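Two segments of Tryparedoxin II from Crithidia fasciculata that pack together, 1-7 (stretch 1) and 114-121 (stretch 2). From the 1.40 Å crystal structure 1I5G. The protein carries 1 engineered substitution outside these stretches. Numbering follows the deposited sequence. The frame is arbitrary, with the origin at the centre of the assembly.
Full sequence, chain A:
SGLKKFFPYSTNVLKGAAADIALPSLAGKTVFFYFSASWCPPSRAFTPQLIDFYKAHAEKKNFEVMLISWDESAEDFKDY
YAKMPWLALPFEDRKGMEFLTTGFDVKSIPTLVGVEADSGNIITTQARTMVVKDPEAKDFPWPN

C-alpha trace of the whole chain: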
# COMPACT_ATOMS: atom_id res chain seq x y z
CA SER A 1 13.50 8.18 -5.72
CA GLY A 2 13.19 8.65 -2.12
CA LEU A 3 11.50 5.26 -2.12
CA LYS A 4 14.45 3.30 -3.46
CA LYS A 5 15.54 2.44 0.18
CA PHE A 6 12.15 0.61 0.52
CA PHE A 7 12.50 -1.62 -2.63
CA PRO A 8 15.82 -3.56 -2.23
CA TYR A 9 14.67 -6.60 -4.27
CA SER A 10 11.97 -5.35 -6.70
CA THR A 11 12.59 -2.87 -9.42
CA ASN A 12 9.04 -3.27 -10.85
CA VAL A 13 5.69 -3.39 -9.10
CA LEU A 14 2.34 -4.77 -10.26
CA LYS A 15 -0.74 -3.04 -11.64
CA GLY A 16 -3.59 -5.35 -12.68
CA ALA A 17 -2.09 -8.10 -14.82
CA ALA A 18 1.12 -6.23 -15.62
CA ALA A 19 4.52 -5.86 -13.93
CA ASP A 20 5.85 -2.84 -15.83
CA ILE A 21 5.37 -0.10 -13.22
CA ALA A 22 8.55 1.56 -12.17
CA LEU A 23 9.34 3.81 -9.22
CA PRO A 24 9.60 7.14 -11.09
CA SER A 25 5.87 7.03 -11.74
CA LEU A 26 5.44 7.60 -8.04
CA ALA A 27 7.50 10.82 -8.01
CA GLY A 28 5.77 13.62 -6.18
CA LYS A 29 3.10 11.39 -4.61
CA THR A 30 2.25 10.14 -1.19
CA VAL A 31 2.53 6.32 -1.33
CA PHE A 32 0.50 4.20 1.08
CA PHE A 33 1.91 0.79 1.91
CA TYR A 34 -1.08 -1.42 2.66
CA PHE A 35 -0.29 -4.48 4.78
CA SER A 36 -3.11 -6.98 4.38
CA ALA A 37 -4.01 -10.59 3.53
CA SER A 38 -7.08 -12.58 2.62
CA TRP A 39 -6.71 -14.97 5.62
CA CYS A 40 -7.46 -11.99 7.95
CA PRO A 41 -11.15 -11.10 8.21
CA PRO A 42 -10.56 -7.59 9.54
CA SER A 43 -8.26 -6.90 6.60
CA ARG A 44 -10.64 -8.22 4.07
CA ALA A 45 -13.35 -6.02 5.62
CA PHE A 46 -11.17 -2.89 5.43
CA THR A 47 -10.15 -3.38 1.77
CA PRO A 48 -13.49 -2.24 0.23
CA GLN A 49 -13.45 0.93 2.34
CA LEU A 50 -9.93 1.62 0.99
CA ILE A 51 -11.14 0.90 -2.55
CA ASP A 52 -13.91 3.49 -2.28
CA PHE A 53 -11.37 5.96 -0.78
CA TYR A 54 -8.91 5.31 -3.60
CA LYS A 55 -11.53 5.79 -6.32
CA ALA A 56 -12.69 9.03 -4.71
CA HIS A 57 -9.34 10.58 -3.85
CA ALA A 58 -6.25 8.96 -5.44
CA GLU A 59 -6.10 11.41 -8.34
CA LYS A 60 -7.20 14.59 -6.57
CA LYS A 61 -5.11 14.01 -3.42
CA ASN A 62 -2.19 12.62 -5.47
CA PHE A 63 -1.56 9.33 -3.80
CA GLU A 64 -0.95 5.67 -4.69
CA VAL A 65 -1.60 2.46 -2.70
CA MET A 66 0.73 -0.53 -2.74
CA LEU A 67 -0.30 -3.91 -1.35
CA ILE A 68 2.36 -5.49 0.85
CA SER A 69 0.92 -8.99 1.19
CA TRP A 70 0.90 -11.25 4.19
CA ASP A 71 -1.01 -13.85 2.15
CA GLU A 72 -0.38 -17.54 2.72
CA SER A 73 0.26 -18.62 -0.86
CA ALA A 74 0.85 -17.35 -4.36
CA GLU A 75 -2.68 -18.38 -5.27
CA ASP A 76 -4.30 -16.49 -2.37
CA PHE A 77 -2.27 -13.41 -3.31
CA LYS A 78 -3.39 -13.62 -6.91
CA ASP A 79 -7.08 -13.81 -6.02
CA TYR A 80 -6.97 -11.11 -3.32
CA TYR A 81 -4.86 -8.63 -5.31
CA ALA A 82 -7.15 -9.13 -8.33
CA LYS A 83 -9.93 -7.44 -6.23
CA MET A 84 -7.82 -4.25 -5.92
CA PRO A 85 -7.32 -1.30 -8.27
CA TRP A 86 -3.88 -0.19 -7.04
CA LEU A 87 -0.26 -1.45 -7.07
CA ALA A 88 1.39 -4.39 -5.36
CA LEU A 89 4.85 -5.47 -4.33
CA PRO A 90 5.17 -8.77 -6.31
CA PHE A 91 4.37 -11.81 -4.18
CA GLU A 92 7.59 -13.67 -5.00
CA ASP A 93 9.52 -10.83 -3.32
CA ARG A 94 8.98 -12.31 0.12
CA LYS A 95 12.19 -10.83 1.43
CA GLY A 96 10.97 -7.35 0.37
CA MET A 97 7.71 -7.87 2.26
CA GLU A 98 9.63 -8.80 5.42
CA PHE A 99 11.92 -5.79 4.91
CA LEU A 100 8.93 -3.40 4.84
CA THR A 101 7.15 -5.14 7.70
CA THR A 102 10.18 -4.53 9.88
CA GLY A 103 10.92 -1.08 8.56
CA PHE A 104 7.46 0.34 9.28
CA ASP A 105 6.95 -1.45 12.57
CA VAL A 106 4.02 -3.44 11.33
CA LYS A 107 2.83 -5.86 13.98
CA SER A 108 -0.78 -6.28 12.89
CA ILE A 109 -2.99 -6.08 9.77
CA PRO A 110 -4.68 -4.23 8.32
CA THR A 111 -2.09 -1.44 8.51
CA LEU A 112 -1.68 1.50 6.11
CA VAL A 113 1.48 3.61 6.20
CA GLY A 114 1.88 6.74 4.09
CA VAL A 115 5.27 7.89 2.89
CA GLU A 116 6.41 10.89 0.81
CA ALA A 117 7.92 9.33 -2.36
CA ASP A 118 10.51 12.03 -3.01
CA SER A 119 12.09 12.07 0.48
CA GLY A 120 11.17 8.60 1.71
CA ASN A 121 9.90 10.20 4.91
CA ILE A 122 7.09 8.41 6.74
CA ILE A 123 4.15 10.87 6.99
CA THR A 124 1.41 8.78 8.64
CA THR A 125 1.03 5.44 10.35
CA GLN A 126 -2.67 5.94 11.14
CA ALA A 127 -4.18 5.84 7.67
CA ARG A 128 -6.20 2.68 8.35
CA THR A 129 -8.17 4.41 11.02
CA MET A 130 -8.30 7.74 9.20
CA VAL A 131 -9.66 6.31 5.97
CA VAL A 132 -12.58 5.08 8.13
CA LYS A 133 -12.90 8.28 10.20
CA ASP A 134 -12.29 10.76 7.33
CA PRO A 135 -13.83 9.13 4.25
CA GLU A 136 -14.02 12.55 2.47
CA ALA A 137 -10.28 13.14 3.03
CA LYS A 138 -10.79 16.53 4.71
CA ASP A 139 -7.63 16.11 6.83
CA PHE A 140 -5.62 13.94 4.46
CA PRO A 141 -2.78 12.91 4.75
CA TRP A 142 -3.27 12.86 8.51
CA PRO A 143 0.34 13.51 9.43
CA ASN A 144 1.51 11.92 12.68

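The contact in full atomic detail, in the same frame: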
# COMPACT_ATOMS: atom_id res chain seq x y z
N SER A 1 14.71 8.52 -6.53
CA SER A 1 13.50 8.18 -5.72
C SER A 1 13.91 7.77 -4.30
O SER A 1 14.20 6.60 -4.10
CB SER A 1 12.80 6.94 -6.29
OG SER A 1 11.67 6.48 -5.54
N GLY A 2 14.08 8.58 -3.26
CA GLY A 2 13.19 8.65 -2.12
C GLY A 2 12.69 7.29 -1.68
O GLY A 2 12.92 6.92 -0.55
N LEU A 3 11.99 6.56 -2.55
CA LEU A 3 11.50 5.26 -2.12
C LEU A 3 12.43 4.09 -2.37
O LEU A 3 12.14 2.98 -1.92
CB LEU A 3 10.18 4.88 -2.79
CG LEU A 3 9.02 5.83 -2.46
CD1 LEU A 3 7.90 5.46 -3.39
CD2 LEU A 3 8.63 5.74 -1.02
N LYS A 4 13.51 4.35 -3.08
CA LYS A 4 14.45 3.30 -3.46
C LYS A 4 15.05 2.57 -2.29
O LYS A 4 15.53 1.48 -2.58
CB LYS A 4 15.57 3.79 -4.37
CG LYS A 4 15.38 3.25 -5.78
CD LYS A 4 15.86 1.82 -5.87
CE LYS A 4 16.17 1.30 -7.28
NZ LYS A 4 16.36 -0.19 -7.28
N LYS A 5 15.07 3.07 -1.05
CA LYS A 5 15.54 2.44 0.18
C LYS A 5 14.49 1.46 0.72
O LYS A 5 14.83 0.73 1.65
CB LYS A 5 15.91 3.45 1.30
CG LYS A 5 14.77 4.31 1.88
CD LYS A 5 15.18 5.26 3.02
CE LYS A 5 14.08 6.15 3.64
NZ LYS A 5 14.56 6.85 4.88
N PHE A 6 13.27 1.49 0.16
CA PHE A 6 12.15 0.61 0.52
C PHE A 6 11.90 -0.52 -0.50
O PHE A 6 11.05 -1.39 -0.27
CB PHE A 6 10.88 1.45 0.72
CG PHE A 6 10.94 2.43 1.85
CD1 PHE A 6 11.37 2.06 3.12
CD2 PHE A 6 10.59 3.75 1.66
CE1 PHE A 6 11.44 2.96 4.18
CE2 PHE A 6 10.65 4.66 2.71
CZ PHE A 6 11.07 4.27 3.96
N PHE A 7 12.60 -0.57 -1.64
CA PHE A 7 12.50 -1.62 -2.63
C PHE A 7 13.86 -2.31 -2.88
O PHE A 7 14.27 -2.27 -4.04
CB PHE A 7 11.84 -1.05 -3.85
CG PHE A 7 10.43 -0.63 -3.57
CD1 PHE A 7 9.42 -1.56 -3.67
CD2 PHE A 7 10.09 0.67 -3.20
CE1 PHE A 7 8.12 -1.21 -3.41
CE2 PHE A 7 8.80 1.02 -2.94
CZ PHE A 7 7.80 0.10 -3.05
N GLY A 114 1.63 5.80 5.14
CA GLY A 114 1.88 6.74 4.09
C GLY A 114 3.25 7.34 4.19
O GLY A 114 3.73 7.77 5.28
N VAL A 115 3.92 7.39 3.05
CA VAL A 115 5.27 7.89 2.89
C VAL A 115 5.36 8.90 1.76
O VAL A 115 4.68 8.76 0.75
CB VAL A 115 6.20 6.72 2.59
CG1 VAL A 115 7.60 7.16 2.41
CG2 VAL A 115 6.08 5.62 3.66
N GLU A 116 6.16 9.95 1.89
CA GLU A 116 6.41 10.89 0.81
C GLU A 116 7.42 10.22 -0.13
O GLU A 116 8.54 9.89 0.25
CB GLU A 116 6.99 12.20 1.35
CG GLU A 116 7.24 13.26 0.30
CD GLU A 116 8.00 14.49 0.72
OE1 GLU A 116 8.62 14.51 1.78
OE2 GLU A 116 7.96 15.45 -0.08
N ALA A 117 7.07 10.03 -1.40
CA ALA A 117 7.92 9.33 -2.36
C ALA A 117 9.26 10.04 -2.53
O ALA A 117 10.26 9.35 -2.58
CB ALA A 117 7.23 9.20 -3.71
N ASP A 118 9.28 11.35 -2.60
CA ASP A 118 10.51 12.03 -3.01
C ASP A 118 11.54 12.03 -1.90
O ASP A 118 12.72 11.99 -2.20
CB ASP A 118 10.19 13.44 -3.51
CG ASP A 118 9.47 13.45 -4.84
OD1 ASP A 118 9.31 12.39 -5.47
OD2 ASP A 118 9.06 14.55 -5.27
N SER A 119 11.15 12.08 -0.63
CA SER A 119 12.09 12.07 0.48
C SER A 119 12.24 10.70 1.10
O SER A 119 13.27 10.40 1.70
CB SER A 119 11.62 13.04 1.56
OG SER A 119 10.37 12.60 2.10
N GLY A 120 11.22 9.86 1.00
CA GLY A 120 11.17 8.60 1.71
C GLY A 120 10.74 8.79 3.14
O GLY A 120 10.82 7.84 3.91
N ASN A 121 10.29 9.96 3.53
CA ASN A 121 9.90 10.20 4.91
C ASN A 121 8.53 9.61 5.19
O ASN A 121 7.55 9.80 4.44
CB ASN A 121 9.85 11.68 5.26
CG ASN A 121 11.21 12.33 5.36
OD1 ASN A 121 12.20 11.80 4.89
ND2 ASN A 121 11.21 13.50 6.02
O HOH W 1 15.25 8.36 0.27
O HOH W 2 12.03 7.41 6.32
O HOH W 3 13.83 9.77 4.70

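Two bends of the chain meet here, with a glycine of each, G2 and G120, at their closest CA approach. In stretch 1 a type I beta turn runs from L3 to F6, closed by F6 N to L3 O at 2.8 Å. In stretch 2 the strand 114-116 gives way to a bend through 117-119, held by G120 N to E116 O at 2.8 Å and E116 N to N121 O at 2.9 Å. The CA atoms of G2 and G120 lie 4.3 Å apart, and a CB on either would point into the other stretch.

The coordinates bear this out. G2 CA sits 3.0 Å from A117 O in a CA-H...O contact, and a CB on G2 would fall 1.8 Å from A117 O. Across from it, G120 CA is 3.3 Å from G2 O, where a CB would again clash with that oxygen. Both backbones also favour glycine on their own account: G2 has positive phi, and the angles of G120 would jam a CB against the preceding carbonyl.

No direct hydrogen bond crosses the contact; L3 N and A117 O approach to 3.3 Å, but at a poor angle. Water supplies the polar links instead. Water 1 donates to G2 O and S119 O, while waters 2 and 3 accept from K5 NZ and donate to G120 O and S119 O respectively, water 3 also reaching N121 OD1.

Beside the glycines lies a small apolar cluster. L3, in the m, t rotamer, brings CD1 to 3.8 Å from A117 CB and CD2 to 3.9 Å from V115 CG1. V115 CG1 also meets F6 CE2 at 4.0 Å, so one valine methyl touches both residues. The F6 ring turns its edge to G120 O, with CE2 3.4 Å away. The rule is economical: bare backbone permits close approach, and beside it L3 packs against the smaller V115 and A117, and F6 against V115.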